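PDB 5AH5: leucine--tRNA ligase from Agrobacterium radiobacter, which probably joins leucine to its cognate tRNA at the expense of ATP, as a class I aminoacyl-tRNA synthetase that also has an editing domain. Local coordinates for residues V154-Q168 / R411-W423. Numbering follows the deposited sequence.
Sequences VYWDPVEQTVLAAEQ and RLQNWSISRQRYW. With nucleotides of chain D.
The guanidinium of Arg419 lies between two stretches of backbone. Leu164 CA sits over the centre of one face, and Ile417 O lies on the opposite face, toward the rim. Around it, NH2 bonds to Ser416 O at 2.7 Å, NH1 bonds to Ser418 O, and NE forms a salt bridge with Asp488. NH2 also makes a weak bond to Gln168 OE1. That oxygen is held in turn by Ala165 N. The Arg419 chain bends at chi2 (-71°), which carries its CD to 3.0 Å from Val163 O.

The Trp415 ring takes Ile417 CG2 on one face and Ala165 CB near its plane at the edge, 3.8 Å from CD1. Its NE1 donates to a water that also reaches Gln168 OE1 weakly. The Tyr155 ring meets Gln413 at its edge. Gln413 NE2 donates almost straight (168°) to Tyr155 OH at 3.2 Å, with ring and amide planes 21° apart.

At the far end, the Arg421 guanidinium is held by Glu160. NH2 lies 2.7 Å from Glu160 O, on a lone pair of that carbonyl, and makes a salt bridge to Glu160 OE1. The guanidinium has a second acidic partner: its NH1 forms a salt bridge with Glu85. Between these sites, Gln420 N donates to Thr162 OG1 at 3.0 Å. Gln420 OE1 accepts from Val163 N at 2.8 Å, in the carbonyl plane.

Arg411 NE donates to O3' of C80 of chain D, and NH2 to OP1 of A81 of chain D, both tRNA nucleotides. Strands 153-157 and 162-164 form a beta hairpin with a G1 beta bulge facing Asp157. Side chains and waters join this hairpin to strand 415-419, and strand 182-191 pairs with both in one antiparallel sheet.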
loop_
_atom_site.group_PDB
_atom_site.type_symbol
_atom_site.label_atom_id
_atom_site.label_comp_id
_atom_site.label_asym_id
_atom_site.label_seq_id
_atom_site.Cartn_x
_atom_site.Cartn_y
_atom_site.Cartn_z
ATOM N N VAL B 154 -19.263 11.191 -16.402
ATOM C CA VAL B 154 -18.650 10.192 -15.505
ATOM C C VAL B 154 -18.539 8.902 -16.250
ATOM O O VAL B 154 -19.220 8.716 -17.261
ATOM C CB VAL B 154 -19.482 9.937 -14.219
ATOM C CG1 VAL B 154 -19.589 11.209 -13.386
ATOM C CG2 VAL B 154 -20.844 9.359 -14.517
ATOM N N TYR B 155 -17.662 8.024 -15.775
ATOM C CA TYR B 155 -17.538 6.703 -16.353
ATOM C C TYR B 155 -18.679 5.822 -15.942
ATOM O O TYR B 155 -19.108 5.876 -14.797
ATOM C CB TYR B 155 -16.213 6.056 -15.928
ATOM C CG TYR B 155 -15.038 6.763 -16.513
ATOM C CD1 TYR B 155 -14.620 6.491 -17.814
ATOM C CD2 TYR B 155 -14.380 7.748 -15.804
ATOM C CE1 TYR B 155 -13.527 7.133 -18.358
ATOM C CE2 TYR B 155 -13.312 8.419 -16.346
ATOM C CZ TYR B 155 -12.883 8.105 -17.621
ATOM O OH TYR B 155 -11.820 8.781 -18.151
ATOM N N TRP B 156 -19.124 4.954 -16.849
ATOM C CA TRP B 156 -20.256 4.069 -16.637
ATOM C C TRP B 156 -19.853 2.694 -17.090
ATOM O O TRP B 156 -19.416 2.540 -18.217
ATOM C CB TRP B 156 -21.458 4.579 -17.457
ATOM C CG TRP B 156 -22.621 3.600 -17.548
ATOM C CD1 TRP B 156 -22.932 2.805 -18.608
ATOM C CD2 TRP B 156 -23.608 3.314 -16.527
ATOM N NE1 TRP B 156 -24.034 2.034 -18.313
ATOM C CE2 TRP B 156 -24.475 2.327 -17.054
ATOM C CE3 TRP B 156 -23.851 3.811 -15.229
ATOM C CZ2 TRP B 156 -25.575 1.815 -16.321
ATOM C CZ3 TRP B 156 -24.922 3.305 -14.497
ATOM C CH2 TRP B 156 -25.774 2.306 -15.042
ATOM N N ASP B 157 -19.977 1.709 -16.220
ATOM C CA ASP B 157 -19.752 0.309 -16.547
ATOM C C ASP B 157 -21.113 -0.384 -16.809
ATOM O O ASP B 157 -21.874 -0.577 -15.898
ATOM C CB ASP B 157 -18.996 -0.363 -15.396
ATOM C CG ASP B 157 -18.535 -1.781 -15.690
ATOM O OD1 ASP B 157 -19.248 -2.540 -16.373
ATOM O OD2 ASP B 157 -17.448 -2.155 -15.175
ATOM N N PRO B 158 -21.363 -0.812 -18.056
ATOM C CA PRO B 158 -22.649 -1.364 -18.406
ATOM C C PRO B 158 -22.813 -2.757 -17.864
ATOM O O PRO B 158 -23.932 -3.199 -17.693
ATOM C CB PRO B 158 -22.651 -1.320 -19.970
ATOM C CG PRO B 158 -21.195 -1.427 -20.351
ATOM C CD PRO B 158 -20.446 -0.735 -19.227
ATOM N N VAL B 159 -21.739 -3.443 -17.524
ATOM C CA VAL B 159 -21.892 -4.759 -16.923
ATOM C C VAL B 159 -22.123 -4.660 -15.412
ATOM O O VAL B 159 -22.963 -5.391 -14.891
ATOM C CB VAL B 159 -20.709 -5.691 -17.258
ATOM C CG1 VAL B 159 -20.782 -6.986 -16.460
ATOM C CG2 VAL B 159 -20.704 -5.978 -18.770
ATOM N N GLU B 160 -21.422 -3.756 -14.724
ATOM C CA GLU B 160 -21.692 -3.539 -13.291
ATOM C C GLU B 160 -22.978 -2.774 -13.126
ATOM O O GLU B 160 -23.505 -2.722 -12.005
ATOM C CB GLU B 160 -20.668 -2.634 -12.591
ATOM C CG GLU B 160 -19.289 -3.106 -12.275
ATOM C CD GLU B 160 -19.155 -4.508 -11.738
ATOM O OE1 GLU B 160 -20.012 -5.004 -10.988
ATOM O OE2 GLU B 160 -18.127 -5.102 -12.095
ATOM N N GLN B 161 -23.388 -2.054 -14.179
ATOM C CA GLN B 161 -24.537 -1.164 -14.096
ATOM C C GLN B 161 -24.294 -0.085 -13.047
ATOM O O GLN B 161 -25.180 0.304 -12.277
ATOM C CB GLN B 161 -25.853 -1.969 -13.861
ATOM C CG GLN B 161 -26.253 -2.810 -15.090
ATOM C CD GLN B 161 -26.869 -1.913 -16.178
ATOM O OE1 GLN B 161 -27.956 -1.346 -15.974
ATOM N NE2 GLN B 161 -26.187 -1.759 -17.317
ATOM N N THR B 162 -23.094 0.453 -13.045
ATOM C CA THR B 162 -22.866 1.604 -12.217
ATOM C C THR B 162 -21.859 2.533 -12.738
ATOM O O THR B 162 -21.014 2.187 -13.569
ATOM C CB THR B 162 -22.518 1.182 -10.747
ATOM O OG1 THR B 162 -22.264 2.338 -9.927
ATOM C CG2 THR B 162 -21.371 0.226 -10.693
ATOM N N VAL B 163 -21.945 3.734 -12.204
ATOM C CA VAL B 163 -20.914 4.702 -12.408
ATOM C C VAL B 163 -19.635 4.195 -11.670
ATOM O O VAL B 163 -19.742 3.504 -10.659
ATOM C CB VAL B 163 -21.407 6.061 -11.884
ATOM C CG1 VAL B 163 -20.280 7.031 -11.674
ATOM C CG2 VAL B 163 -22.426 6.619 -12.797
ATOM N N LEU B 164 -18.460 4.466 -12.235
ATOM C CA LEU B 164 -17.139 4.133 -11.631
ATOM C C LEU B 164 -16.269 5.395 -11.562
ATOM O O LEU B 164 -16.396 6.276 -12.384
ATOM C CB LEU B 164 -16.384 3.107 -12.472
ATOM C CG LEU B 164 -17.000 1.717 -12.502
ATOM C CD1 LEU B 164 -16.137 0.881 -13.401
ATOM C CD2 LEU B 164 -17.177 1.075 -11.135
ATOM N N ALA B 165 -15.376 5.458 -10.582
ATOM C CA ALA B 165 -14.343 6.523 -10.510
ATOM C C ALA B 165 -13.290 6.347 -11.621
ATOM O O ALA B 165 -13.147 5.279 -12.139
ATOM C CB ALA B 165 -13.665 6.508 -9.132
ATOM N N ALA B 166 -12.627 7.422 -12.013
ATOM C CA ALA B 166 -11.588 7.359 -13.045
ATOM C C ALA B 166 -10.524 6.307 -12.656
ATOM O O ALA B 166 -9.960 5.646 -13.526
ATOM C CB ALA B 166 -10.956 8.721 -13.251
ATOM N N GLU B 167 -10.302 6.092 -11.359
ATOM C CA GLU B 167 -9.219 5.184 -10.908
ATOM C C GLU B 167 -9.635 3.772 -11.085
ATOM O O GLU B 167 -8.750 2.894 -11.147
ATOM C CB GLU B 167 -8.854 5.440 -9.442
ATOM C CG GLU B 167 -8.230 6.795 -9.143
ATOM C CD GLU B 167 -9.074 8.016 -9.367
ATOM O OE1 GLU B 167 -10.346 7.966 -9.161
ATOM O OE2 GLU B 167 -8.444 9.058 -9.733
ATOM N N GLN B 168 -10.972 3.523 -11.232
ATOM C CA GLN B 168 -11.500 2.183 -11.423
ATOM C C GLN B 168 -11.726 1.830 -12.896
ATOM O O GLN B 168 -12.345 0.825 -13.229
ATOM C CB GLN B 168 -12.804 2.001 -10.620
ATOM C CG GLN B 168 -12.659 2.053 -9.103
ATOM C CD GLN B 168 -14.026 2.305 -8.424
ATOM O OE1 GLN B 168 -14.682 3.296 -8.714
ATOM N NE2 GLN B 168 -14.415 1.439 -7.520
ATOM N N ARG B 411 -4.180 15.998 -14.938
ATOM C CA ARG B 411 -4.871 14.803 -15.463
ATOM C C ARG B 411 -5.941 14.227 -14.492
ATOM O O ARG B 411 -6.923 13.634 -14.927
ATOM C CB ARG B 411 -3.824 13.752 -15.734
ATOM C CG ARG B 411 -4.293 12.428 -16.265
ATOM C CD ARG B 411 -3.206 11.369 -16.164
ATOM N NE ARG B 411 -3.797 10.067 -16.448
ATOM C CZ ARG B 411 -4.632 9.393 -15.647
ATOM N NH1 ARG B 411 -4.950 9.836 -14.429
ATOM N NH2 ARG B 411 -5.131 8.240 -16.068
ATOM N N LEU B 412 -5.647 14.311 -13.200
ATOM C CA LEU B 412 -6.502 13.871 -12.100
ATOM C C LEU B 412 -7.952 14.372 -12.278
ATOM O O LEU B 412 -8.208 15.584 -12.426
ATOM C CB LEU B 412 -5.922 14.453 -10.803
ATOM C CG LEU B 412 -6.558 14.071 -9.488
ATOM C CD1 LEU B 412 -6.417 12.590 -9.273
ATOM C CD2 LEU B 412 -5.974 14.840 -8.325
ATOM N N GLN B 413 -8.895 13.453 -12.262
ATOM C CA GLN B 413 -10.324 13.851 -12.286
ATOM C C GLN B 413 -10.896 13.856 -10.853
ATOM O O GLN B 413 -10.483 13.065 -9.979
ATOM C CB GLN B 413 -11.091 12.876 -13.119
ATOM C CG GLN B 413 -10.541 12.767 -14.523
ATOM C CD GLN B 413 -11.317 11.779 -15.340
ATOM O OE1 GLN B 413 -12.476 11.494 -15.031
ATOM N NE2 GLN B 413 -10.688 11.221 -16.375
ATOM N N ASN B 414 -11.858 14.720 -10.594
ATOM C CA ASN B 414 -12.553 14.629 -9.322
ATOM C C ASN B 414 -13.203 13.265 -9.165
ATOM O O ASN B 414 -13.538 12.589 -10.143
ATOM C CB ASN B 414 -13.460 15.811 -9.064
ATOM C CG ASN B 414 -12.702 17.000 -8.467
ATOM O OD1 ASN B 414 -11.565 16.885 -8.013
ATOM N ND2 ASN B 414 -13.351 18.131 -8.408
ATOM N N TRP B 415 -13.258 12.833 -7.912
ATOM C CA TRP B 415 -13.551 11.459 -7.535
ATOM C C TRP B 415 -15.079 11.212 -7.413
ATOM O O TRP B 415 -15.682 11.661 -6.429
ATOM C CB TRP B 415 -12.904 11.291 -6.179
ATOM C CG TRP B 415 -13.001 9.942 -5.542
ATOM C CD1 TRP B 415 -13.358 8.791 -6.122
ATOM C CD2 TRP B 415 -12.693 9.649 -4.195
ATOM N NE1 TRP B 415 -13.325 7.768 -5.194
ATOM C CE2 TRP B 415 -12.909 8.286 -4.002
ATOM C CE3 TRP B 415 -12.248 10.419 -3.123
ATOM C CZ2 TRP B 415 -12.678 7.661 -2.801
ATOM C CZ3 TRP B 415 -12.031 9.801 -1.903
ATOM C CH2 TRP B 415 -12.248 8.418 -1.762
ATOM N N SER B 416 -15.662 10.483 -8.372
ATOM C CA SER B 416 -17.026 9.922 -8.278
ATOM C C SER B 416 -17.106 8.854 -7.230
ATOM O O SER B 416 -16.460 7.808 -7.386
ATOM C CB SER B 416 -17.457 9.147 -9.532
ATOM O OG SER B 416 -17.391 9.945 -10.641
ATOM N N ILE B 417 -17.981 9.061 -6.260
ATOM C CA ILE B 417 -18.221 8.136 -5.154
ATOM C C ILE B 417 -19.593 7.502 -5.106
ATOM O O ILE B 417 -19.773 6.495 -4.421
ATOM C CB ILE B 417 -17.865 8.751 -3.780
ATOM C CG1 ILE B 417 -18.610 10.069 -3.514
ATOM C CG2 ILE B 417 -16.363 8.985 -3.747
ATOM C CD1 ILE B 417 -18.603 10.515 -2.060
ATOM N N SER B 418 -20.540 8.041 -5.851
ATOM C CA SER B 418 -21.876 7.480 -5.885
ATOM C C SER B 418 -21.989 6.300 -6.847
ATOM O O SER B 418 -21.533 6.349 -7.984
ATOM C CB SER B 418 -22.942 8.553 -6.125
ATOM O OG SER B 418 -22.613 9.486 -7.137
ATOM N N ARG B 419 -22.577 5.232 -6.336
ATOM C CA ARG B 419 -22.690 3.980 -7.038
ATOM C C ARG B 419 -24.165 3.566 -7.069
ATOM O O ARG B 419 -24.834 3.640 -6.050
ATOM C CB ARG B 419 -21.832 2.925 -6.318
ATOM C CG ARG B 419 -20.370 3.364 -6.242
ATOM C CD ARG B 419 -19.733 3.311 -7.616
ATOM N NE ARG B 419 -18.328 3.703 -7.525
ATOM C CZ ARG B 419 -17.877 4.910 -7.746
ATOM N NH1 ARG B 419 -18.697 5.891 -8.136
ATOM N NH2 ARG B 419 -16.575 5.150 -7.590
ATOM N N GLN B 420 -24.639 3.064 -8.204
ATOM C CA GLN B 420 -26.067 2.628 -8.347
ATOM C C GLN B 420 -26.121 1.201 -7.959
ATOM O O GLN B 420 -26.486 0.299 -8.726
ATOM C CB GLN B 420 -26.650 2.877 -9.754
ATOM C CG GLN B 420 -26.631 4.376 -10.191
ATOM C CD GLN B 420 -25.184 4.958 -10.313
ATOM O OE1 GLN B 420 -24.373 4.344 -10.957
ATOM N NE2 GLN B 420 -24.878 6.095 -9.680
ATOM N N ARG B 421 -25.818 0.985 -6.698
ATOM C CA ARG B 421 -25.680 -0.368 -6.154
ATOM C C ARG B 421 -26.292 -0.442 -4.766
ATOM O O ARG B 421 -26.278 0.525 -4.076
ATOM C CB ARG B 421 -24.178 -0.636 -6.055
ATOM C CG ARG B 421 -23.603 -0.977 -7.397
ATOM C CD ARG B 421 -23.740 -2.465 -7.392
ATOM N NE ARG B 421 -23.382 -2.932 -8.629
ATOM C CZ ARG B 421 -22.796 -4.104 -8.856
ATOM N NH1 ARG B 421 -22.559 -5.025 -7.918
ATOM N NH2 ARG B 421 -22.504 -4.334 -10.087
ATOM N N TYR B 422 -26.796 -1.609 -4.414
ATOM C CA TYR B 422 -27.329 -1.914 -3.112
ATOM C C TYR B 422 -26.238 -1.988 -1.987
ATOM O O TYR B 422 -26.392 -1.374 -0.912
ATOM C CB TYR B 422 -28.039 -3.265 -3.163
ATOM C CG TYR B 422 -28.532 -3.798 -1.831
ATOM C CD1 TYR B 422 -29.677 -3.279 -1.191
ATOM C CD2 TYR B 422 -27.917 -4.862 -1.230
ATOM C CE1 TYR B 422 -30.124 -3.802 0.030
ATOM C CE2 TYR B 422 -28.313 -5.333 -0.008
ATOM C CZ TYR B 422 -29.463 -4.810 0.610
ATOM O OH TYR B 422 -29.867 -5.334 1.826
ATOM N N TRP B 423 -25.147 -2.720 -2.248
ATOM C CA TRP B 423 -24.296 -3.193 -1.165
ATOM C C TRP B 423 -23.169 -2.206 -0.973
ATOM O O TRP B 423 -22.035 -2.390 -1.487
ATOM C CB TRP B 423 -23.860 -4.628 -1.403
ATOM C CG TRP B 423 -23.137 -5.191 -0.239
ATOM C CD1 TRP B 423 -21.788 -5.535 -0.208
ATOM C CD2 TRP B 423 -23.655 -5.457 1.079
ATOM N NE1 TRP B 423 -21.479 -6.011 1.026
ATOM C CE2 TRP B 423 -22.587 -5.948 1.846
ATOM C CE3 TRP B 423 -24.928 -5.288 1.705
ATOM C CZ2 TRP B 423 -22.738 -6.337 3.188
ATOM C CZ3 TRP B 423 -25.085 -5.658 3.046
ATOM C CH2 TRP B 423 -23.987 -6.152 3.787
ATOM P P C D 80 -1.387 3.868 -16.024
ATOM O OP1 C D 80 -2.643 4.042 -15.219
ATOM O OP2 C D 80 -1.314 2.861 -17.089
ATOM O "O5'" C D 80 -1.107 5.252 -16.736
ATOM C "C5'" C D 80 -1.414 6.478 -16.116
ATOM C "C4'" C D 80 -0.919 7.602 -16.983
ATOM O "O4'" C D 80 0.517 7.501 -17.186
ATOM C "C3'" C D 80 -1.467 7.657 -18.399
ATOM O "O3'" C D 80 -2.799 8.166 -18.388
ATOM C "C2'" C D 80 -0.459 8.593 -19.042
ATOM O "O2'" C D 80 -0.618 9.921 -18.605
ATOM C "C1'" C D 80 0.849 8.029 -18.475
ATOM N N1 C D 80 1.417 6.951 -19.331
ATOM C C2 C D 80 2.027 7.309 -20.535
ATOM O O2 C D 80 2.117 8.510 -20.826
ATOM N N3 C D 80 2.516 6.338 -21.344
ATOM C C4 C D 80 2.339 5.055 -21.025
ATOM N N4 C D 80 2.823 4.130 -21.855
ATOM C C5 C D 80 1.656 4.660 -19.837
ATOM C C6 C D 80 1.235 5.630 -19.017
ATOM P P A D 81 -3.919 7.602 -19.403
ATOM O OP1 A D 81 -5.166 8.310 -19.044
ATOM O OP2 A D 81 -3.901 6.135 -19.422
ATOM O "O5'" A D 81 -3.429 8.146 -20.818
ATOM C "C5'" A D 81 -3.296 9.571 -20.955
ATOM C "C4'" A D 81 -2.649 9.959 -22.259
ATOM O "O4'" A D 81 -1.231 9.656 -22.236
ATOM C "C3'" A D 81 -3.144 9.282 -23.538
ATOM O "O3'" A D 81 -4.423 9.821 -23.870
ATOM C "C2'" A D 81 -2.001 9.629 -24.480
ATOM O "O2'" A D 81 -2.076 10.960 -24.965
ATOM C "C1'" A D 81 -0.796 9.400 -23.559
ATOM N N9 A D 81 -0.370 8.012 -23.635
ATOM C C8 A D 81 -0.769 6.938 -22.880
ATOM N N7 A D 81 -0.248 5.798 -23.264
ATOM C C5 A D 81 0.537 6.144 -24.355
ATOM C C6 A D 81 1.362 5.387 -25.206
ATOM N N6 A D 81 1.535 4.069 -25.087
ATOM N N1 A D 81 1.998 6.037 -26.204
ATOM C C2 A D 81 1.829 7.362 -26.320
ATOM N N3 A D 81 1.087 8.183 -25.580
ATOM C C4 A D 81 0.460 7.503 -24.604
HETATM O O HOH W 1 -16.447 8.785 -13.387
HETATM O O HOH W 2 -13.690 9.844 -10.691
HETATM O O HOH W 3 -8.377 10.792 -11.932
HETATM O O HOH W 4 -11.277 10.482 -9.628
HETATM O O HOH W 5 -13.749 5.053 -6.133
#